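PDB 5M31: appr-1-p processing domain protein from Thermus aquaticus Y51MC23, which is of unknown function but belongs to the macro domain family, whose members share a compact alpha/beta fold. Local coordinates for residues A[113-124]-A[146-157]. Residues are numbered along the deposited sequence; the frame is centred on the assembly and turned at random. Where two conformers were deposited one is given.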
loop_
_atom_site.group_PDB
_atom_site.type_symbol
_atom_site.label_atom_id
_atom_site.label_comp_id
_atom_site.label_asym_id
_atom_site.label_seq_id
_atom_site.Cartn_x
_atom_site.Cartn_y
_atom_site.Cartn_z
ATOM N N ILE A 113 -0.022 -6.231 -8.662
ATOM C CA ILE A 113 1.110 -5.739 -9.504
ATOM C C ILE A 113 1.122 -6.531 -10.805
ATOM O O ILE A 113 1.187 -5.934 -11.947
ATOM C CB ILE A 113 2.441 -5.865 -8.719
ATOM C CG1 ILE A 113 2.467 -4.815 -7.595
ATOM C CG2 ILE A 113 3.630 -5.779 -9.675
ATOM C CD1 ILE A 113 3.636 -5.027 -6.667
ATOM N N GLN A 114 1.012 -7.843 -10.693
ATOM C CA GLN A 114 1.043 -8.712 -11.876
ATOM C C GLN A 114 -0.158 -8.534 -12.752
ATOM O O GLN A 114 0.025 -8.405 -14.000
ATOM C CB GLN A 114 1.351 -10.156 -11.431
ATOM C CG GLN A 114 2.792 -10.124 -10.898
ATOM C CD GLN A 114 3.459 -11.444 -10.658
ATOM O OE1 GLN A 114 2.823 -12.433 -10.285
ATOM N NE2 GLN A 114 4.818 -11.461 -10.855
ATOM N N GLU A 115 -1.354 -8.471 -12.174
ATOM C CA GLU A 115 -2.634 -8.284 -12.910
ATOM C C GLU A 115 -2.596 -7.029 -13.761
ATOM O O GLU A 115 -3.013 -7.050 -14.938
ATOM C CB GLU A 115 -3.844 -8.164 -11.966
ATOM C CG GLU A 115 -4.311 -9.473 -11.342
ATOM C CD GLU A 115 -5.265 -9.330 -10.185
ATOM O OE1 GLU A 115 -5.583 -8.195 -9.721
ATOM O OE2 GLU A 115 -5.583 -10.369 -9.562
ATOM N N LEU A 116 -2.065 -5.963 -13.171
ATOM C CA LEU A 116 -2.096 -4.647 -13.751
ATOM C C LEU A 116 -0.813 -4.334 -14.527
ATOM O O LEU A 116 -0.736 -3.272 -15.147
ATOM C CB LEU A 116 -2.352 -3.582 -12.696
ATOM C CG LEU A 116 -3.743 -3.647 -12.072
ATOM C CD1 LEU A 116 -3.834 -2.838 -10.802
ATOM C CD2 LEU A 116 -4.786 -3.201 -13.095
ATOM N N ARG A 117 0.142 -5.272 -14.561
ATOM C CA ARG A 117 1.422 -5.096 -15.271
ATOM C C ARG A 117 2.099 -3.792 -14.818
ATOM O O ARG A 117 2.720 -3.060 -15.606
ATOM C CB ARG A 117 1.223 -5.171 -16.797
ATOM C CG ARG A 117 0.297 -6.328 -17.191
ATOM C CD ARG A 117 -0.153 -6.295 -18.633
ATOM N NE ARG A 117 -1.097 -7.386 -18.879
ATOM C CZ ARG A 117 -1.695 -7.631 -20.051
ATOM N NH1 ARG A 117 -1.452 -6.859 -21.132
ATOM N NH2 ARG A 117 -2.522 -8.683 -20.164
ATOM N N VAL A 118 2.038 -3.562 -13.510
ATOM C CA VAL A 118 2.725 -2.402 -12.907
ATOM C C VAL A 118 4.225 -2.595 -12.900
ATOM O O VAL A 118 4.709 -3.689 -12.585
ATOM C CB VAL A 118 2.208 -2.204 -11.456
ATOM C CG1 VAL A 118 3.095 -1.258 -10.682
ATOM C CG2 VAL A 118 0.794 -1.697 -11.523
ATOM N N ARG A 119 4.989 -1.560 -13.340
ATOM C CA ARG A 119 6.430 -1.710 -13.504
ATOM C C ARG A 119 7.215 -0.954 -12.431
ATOM O O ARG A 119 8.424 -1.111 -12.335
ATOM C CB ARG A 119 6.883 -1.184 -14.883
ATOM C CG ARG A 119 6.149 -1.804 -16.041
ATOM C CD ARG A 119 6.313 -3.312 -16.098
ATOM N NE ARG A 119 7.718 -3.730 -16.053
ATOM C CZ ARG A 119 8.580 -3.737 -17.071
ATOM N NH1 ARG A 119 8.238 -3.358 -18.320
ATOM N NH2 ARG A 119 9.830 -4.151 -16.857
ATOM N N SER A 120 6.537 -0.103 -11.669
ATOM C CA SER A 120 7.200 0.569 -10.542
ATOM C C SER A 120 6.177 0.911 -9.488
ATOM O O SER A 120 5.047 1.264 -9.805
ATOM C CB SER A 120 7.940 1.831 -11.001
ATOM O OG SER A 120 7.052 2.700 -11.642
ATOM N N ILE A 121 6.568 0.748 -8.222
ATOM C CA ILE A 121 5.643 0.900 -7.100
ATOM C C ILE A 121 6.436 1.340 -5.876
ATOM O O ILE A 121 7.601 0.974 -5.707
ATOM C CB ILE A 121 4.867 -0.417 -6.820
ATOM C CG1 ILE A 121 3.726 -0.216 -5.827
ATOM C CG2 ILE A 121 5.810 -1.533 -6.446
ATOM C CD1 ILE A 121 2.651 -1.300 -5.927
ATOM N N ALA A 122 5.799 2.153 -5.040
ATOM C CA ALA A 122 6.381 2.597 -3.784
ATOM C C ALA A 122 5.412 2.314 -2.645
ATOM O O ALA A 122 4.218 2.491 -2.801
ATOM C CB ALA A 122 6.703 4.093 -3.793
ATOM N N LEU A 123 6.014 1.952 -1.522
ATOM C CA LEU A 123 5.306 1.512 -0.341
ATOM C C LEU A 123 5.823 2.247 0.886
ATOM O O LEU A 123 7.016 2.527 0.994
ATOM C CB LEU A 123 5.676 0.074 -0.027
ATOM C CG LEU A 123 5.333 -1.189 -0.594
ATOM C CD1 LEU A 123 5.990 -1.272 -1.952
ATOM C CD2 LEU A 123 5.810 -2.263 0.388
ATOM N N PRO A 124 4.935 2.489 1.862
ATOM C CA PRO A 124 5.373 2.817 3.202
ATOM C C PRO A 124 5.823 1.567 3.950
ATOM O O PRO A 124 5.653 0.486 3.475
ATOM C CB PRO A 124 4.096 3.414 3.835
ATOM C CG PRO A 124 2.993 2.712 3.174
ATOM C CD PRO A 124 3.483 2.263 1.815
ATOM N N LEU A 146 8.587 -9.482 -2.441
ATOM C CA LEU A 146 8.696 -8.506 -3.535
ATOM C C LEU A 146 10.050 -8.507 -4.231
ATOM O O LEU A 146 10.325 -7.634 -5.068
ATOM C CB LEU A 146 8.416 -7.104 -3.024
ATOM C CG LEU A 146 7.069 -6.814 -2.395
ATOM C CD1 LEU A 146 6.925 -5.312 -2.178
ATOM C CD2 LEU A 146 5.925 -7.328 -3.257
ATOM N N GLU A 147 10.889 -9.482 -3.915
ATOM C CA GLU A 147 12.064 -9.753 -4.742
ATOM C C GLU A 147 11.761 -10.853 -5.786
ATOM O O GLU A 147 12.524 -11.035 -6.747
ATOM C CB GLU A 147 13.273 -10.092 -3.859
ATOM C CG GLU A 147 13.819 -8.870 -3.121
ATOM C CD GLU A 147 14.915 -9.203 -2.112
ATOM O OE1 GLU A 147 15.259 -10.403 -1.970
ATOM O OE2 GLU A 147 15.425 -8.260 -1.448
ATOM N N ALA A 148 10.590 -11.497 -5.653
ATOM C CA ALA A 148 10.089 -12.437 -6.676
ATOM C C ALA A 148 9.194 -11.748 -7.746
ATOM O O ALA A 148 8.281 -12.377 -8.305
ATOM C CB ALA A 148 9.328 -13.570 -6.005
ATOM N N LEU A 149 9.460 -10.465 -8.010
ATOM C CA LEU A 149 8.794 -9.716 -9.068
ATOM C C LEU A 149 9.805 -9.355 -10.138
ATOM O O LEU A 149 10.635 -8.410 -9.966
ATOM C CB LEU A 149 8.214 -8.422 -8.526
ATOM C CG LEU A 149 7.034 -8.533 -7.553
ATOM C CD1 LEU A 149 6.644 -7.139 -7.171
ATOM C CD2 LEU A 149 5.869 -9.251 -8.224
ATOM N N GLU A 150 9.640 -9.963 -11.290
ATOM C CA GLU A 150 10.492 -9.714 -12.443
ATOM C C GLU A 150 10.117 -8.395 -13.090
ATOM O O GLU A 150 8.961 -8.196 -13.441
ATOM C CB GLU A 150 10.307 -10.837 -13.485
ATOM C CG GLU A 150 11.024 -10.602 -14.827
ATOM C CD GLU A 150 10.203 -9.800 -15.872
ATOM O OE1 GLU A 150 8.951 -9.903 -15.880
ATOM O OE2 GLU A 150 10.824 -9.078 -16.708
ATOM N N GLY A 151 11.082 -7.504 -13.251
ATOM C CA GLY A 151 10.878 -6.291 -14.025
ATOM C C GLY A 151 10.232 -5.130 -13.277
ATOM O O GLY A 151 9.906 -4.104 -13.875
ATOM N N VAL A 152 10.037 -5.286 -11.972
ATOM C CA VAL A 152 9.354 -4.261 -11.204
ATOM C C VAL A 152 10.307 -3.562 -10.270
ATOM O O VAL A 152 11.027 -4.222 -9.500
ATOM C CB VAL A 152 8.223 -4.876 -10.348
ATOM C CG1 VAL A 152 7.481 -3.773 -9.618
ATOM C CG2 VAL A 152 7.270 -5.665 -11.241
ATOM N N GLU A 153 10.356 -2.239 -10.366
ATOM C CA GLU A 153 11.176 -1.423 -9.426
ATOM C C GLU A 153 10.347 -1.087 -8.211
ATOM O O GLU A 153 9.295 -0.519 -8.377
ATOM C CB GLU A 153 11.623 -0.154 -10.110
ATOM C CG GLU A 153 12.399 -0.453 -11.372
ATOM C CD GLU A 153 13.274 0.691 -11.826
ATOM O OE1 GLU A 153 12.931 1.864 -11.523
ATOM O OE2 GLU A 153 14.322 0.406 -12.488
ATOM N N VAL A 154 10.753 -1.581 -7.032
ATOM C CA VAL A 154 10.010 -1.427 -5.784
ATOM C C VAL A 154 10.796 -0.534 -4.833
ATOM O O VAL A 154 11.981 -0.782 -4.570
ATOM C CB VAL A 154 9.825 -2.763 -5.051
ATOM C CG1 VAL A 154 8.919 -2.585 -3.855
ATOM C CG2 VAL A 154 9.292 -3.818 -5.993
ATOM N N TRP A 155 10.127 0.512 -4.374
ATOM C CA TRP A 155 10.734 1.447 -3.465
ATOM C C TRP A 155 9.997 1.413 -2.178
ATOM O O TRP A 155 8.756 1.504 -2.152
ATOM C CB TRP A 155 10.686 2.825 -4.044
ATOM C CG TRP A 155 11.344 2.864 -5.339
ATOM C CD1 TRP A 155 10.772 2.582 -6.561
ATOM C CD2 TRP A 155 12.737 2.960 -5.564
ATOM N NE1 TRP A 155 11.730 2.624 -7.537
ATOM C CE2 TRP A 155 12.943 2.880 -6.952
ATOM C CE3 TRP A 155 13.844 3.205 -4.729
ATOM C CZ2 TRP A 155 14.206 2.997 -7.505
ATOM C CZ3 TRP A 155 15.037 3.368 -5.276
ATOM C CH2 TRP A 155 15.235 3.208 -6.662
ATOM N N VAL A 156 10.731 1.140 -1.097
ATOM C CA VAL A 156 10.121 1.056 0.202
ATOM C C VAL A 156 10.642 2.173 1.027
ATOM O O VAL A 156 11.854 2.365 1.144
ATOM C CB VAL A 156 10.359 -0.299 0.923
ATOM C CG1 VAL A 156 9.531 -0.365 2.198
ATOM C CG2 VAL A 156 10.017 -1.460 -0.029
ATOM N N TYR A 157 9.720 2.987 1.523
ATOM C CA TYR A 157 10.074 4.102 2.350
ATOM C C TYR A 157 10.194 3.659 3.808
ATOM O O TYR A 157 9.278 3.030 4.344
ATOM C CB TYR A 157 9.056 5.228 2.130
ATOM C CG TYR A 157 9.262 5.961 0.835
ATOM C CD1 TYR A 157 9.075 5.338 -0.418
ATOM C CD2 TYR A 157 9.817 7.248 0.829
ATOM C CE1 TYR A 157 9.310 6.007 -1.587
ATOM C CE2 TYR A 157 10.000 7.935 -0.342
ATOM C CZ TYR A 157 9.851 7.302 -1.542
ATOM O OH TYR A 157 10.135 7.960 -2.697
#
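Arg119 folds its side chain back to take the carbonyl oxygen of Gly151 side-on, with bends at chi2 (-59°) and chi3 (-52°) turning the guanidinium round. NE lies 3.1 Å from Gly151 O and sits above the carbonyl plane, whereas NH2, 3.0 Å from the same oxygen, meets a lone pair in that plane. Two donors therefore hold one acceptor within the type II turn Leu149 to Val152, just ahead of strand 153-157.

From here the strands run parallel, the backbone ladder starting at Glu153 N to Arg119 O and ending at Tyr157 N to Leu123 O. On the face carrying Ile121 and Val154, where Leu109 packs, Leu123 reaches out with both methyls: CD1 packs 3.7 Å from Val154 CG1, while CD2 meets Leu146 CD1 tip to tip at 4.1 Å. Ile121 lies beside Val154, pointing the same way. Further back, Ile113 crosses Leu149 at about a right angle, CD1 to CD1 3.7 Å, and Val152 CG2 touches Ile113 CG2 and Val118 O on one side. On the other face, Ala122 CB touches Tyr157 CE1 at 3.9 Å.

Strand 120-123, helix 135-146 and strand 153-157 form a beta-alpha-beta crossover within the mixed central sheet of the macro domain.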